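Local structure of DivIVA (Staphylococcus aureus, 7O39) at residues G20-P23 / T24-A27. The protein probably takes part in cell division as a cytoplasmic divisome protein, the piece here being its N-terminal domain. Sequence-based numbering, arbitrary orientation.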
loop_
_atom_site.group_PDB
_atom_site.type_symbol
_atom_site.label_atom_id
_atom_site.label_comp_id
_atom_site.label_asym_id
_atom_site.label_seq_id
_atom_site.Cartn_x
_atom_site.Cartn_y
_atom_site.Cartn_z
ATOM N N GLY A 20 -14.266 -13.819 -10.251
ATOM C CA GLY A 20 -13.316 -13.150 -9.395
ATOM C C GLY A 20 -13.238 -11.685 -9.709
ATOM O O GLY A 20 -14.095 -11.130 -10.387
ATOM N N LEU A 21 -12.197 -11.043 -9.200
ATOM C CA LEU A 21 -12.054 -9.603 -9.328
ATOM C C LEU A 21 -11.460 -9.231 -10.682
ATOM O O LEU A 21 -10.579 -9.921 -11.211
ATOM C CB LEU A 21 -11.139 -9.080 -8.218
ATOM C CG LEU A 21 -11.489 -9.508 -6.785
ATOM C CD1 LEU A 21 -10.511 -8.830 -5.817
ATOM C CD2 LEU A 21 -12.937 -9.188 -6.421
ATOM N N GLU A 22 -11.950 -8.135 -11.241
ATOM C CA GLU A 22 -11.453 -7.612 -12.509
ATOM C C GLU A 22 -9.942 -7.367 -12.424
ATOM O O GLU A 22 -9.499 -6.533 -11.609
ATOM C CB GLU A 22 -12.189 -6.312 -12.816
ATOM C CG GLU A 22 -12.397 -6.052 -14.286
ATOM C CD GLU A 22 -11.101 -5.952 -15.048
ATOM O OE1 GLU A 22 -10.233 -5.155 -14.650
ATOM O OE2 GLU A 22 -10.949 -6.661 -16.061
ATOM N N PRO A 23 -9.119 -8.061 -13.228
ATOM C CA PRO A 23 -7.661 -7.974 -12.996
ATOM C C PRO A 23 -7.067 -6.598 -13.222
ATOM O O PRO A 23 -6.130 -6.226 -12.505
ATOM C CB PRO A 23 -7.087 -9.025 -13.954
ATOM C CG PRO A 23 -8.196 -10.016 -14.103
ATOM C CD PRO A 23 -9.449 -9.182 -14.129
ATOM N N THR A 24 -7.567 -5.835 -14.195
ATOM C CA THR A 24 -6.984 -4.522 -14.455
ATOM C C THR A 24 -7.355 -3.523 -13.364
ATOM O O THR A 24 -6.531 -2.687 -12.976
ATOM C CB THR A 24 -7.400 -4.014 -15.837
ATOM O OG1 THR A 24 -6.951 -4.930 -16.844
ATOM C CG2 THR A 24 -6.791 -2.653 -16.121
ATOM N N GLU A 25 -8.583 -3.588 -12.850
ATOM C CA GLU A 25 -8.945 -2.729 -11.727
ATOM C C GLU A 25 -8.029 -2.981 -10.545
ATOM O O GLU A 25 -7.573 -2.038 -9.882
ATOM C CB GLU A 25 -10.391 -2.977 -11.302
ATOM C CG GLU A 25 -11.445 -2.541 -12.304
ATOM C CD GLU A 25 -12.865 -2.817 -11.830
ATOM O OE1 GLU A 25 -13.072 -3.092 -10.622
ATOM O OE2 GLU A 25 -13.778 -2.764 -12.682
ATOM N N VAL A 26 -7.752 -4.253 -10.262
ATOM C CA VAL A 26 -6.857 -4.586 -9.158
ATOM C C VAL A 26 -5.448 -4.064 -9.436
ATOM O O VAL A 26 -4.827 -3.427 -8.576
ATOM C CB VAL A 26 -6.873 -6.102 -8.883
ATOM C CG1 VAL A 26 -5.809 -6.475 -7.845
ATOM C CG2 VAL A 26 -8.252 -6.547 -8.403
ATOM N N ALA A 27 -4.917 -4.333 -10.638
ATOM C CA ALA A 27 -3.570 -3.869 -10.977
ATOM C C ALA A 27 -3.456 -2.358 -10.819
ATOM O O ALA A 27 -2.454 -1.850 -10.290
ATOM C CB ALA A 27 -3.193 -4.290 -12.398
HETATM O O HOH W 1 -8.840 -6.779 -17.245
#
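The E22 and E25 carboxylates, whose planes lie 50° apart, meet the contact in different ways. The E25 group turns one face to the E22 side chain: E22 CB sits almost vertically over E25 CD, 3.7 Å away, with E22 CG over the same face. E25 OE2 is hydrogen-bonded to S15 OG of the second subunit. The E22 carboxylate instead works through one oxygen. Its OE1 accepts from E25 N at 2.9 Å, nearly along the C-O axis, with an N-H...O angle of 156°. T24 N reaches the same OE1 at 2.8 Å, tilted well off the carboxylate plane, and this second bond is weak. The bend at chi2 (-60°) curls the chain back over the first turn and brings OE1 to both amides. Two negative groups remain neighbours, E22 OE1 and E25 OE2 being 4.7 Å apart; the amides on one and the serine on the other would probably moderate their repulsion.

A water bonded to T24 OG1 also lies beside E22 OE2, but that approach is so short that the link is doubtful. Regular backbone bonding takes over from here: V26 N donates to E22 O at 3.2 Å and A27 N to P23 O at 2.9 Å. On the buried side, V26 CG2 meets L21 CB at 3.8 Å, the two side chains crossing at about a right angle, while F14 of the second subunit packs on V26 and E25. L21 and G20 pair antiparallel with a strand of that subunit.

E22 is thus the N-cap, its OE1 accepting from T24 N and E25 N, while P23, with no N-H to offer, takes the first helical position; the cap joins the intersubunit sheet to the long helix 23-53 of the DivIVA N-terminal domain.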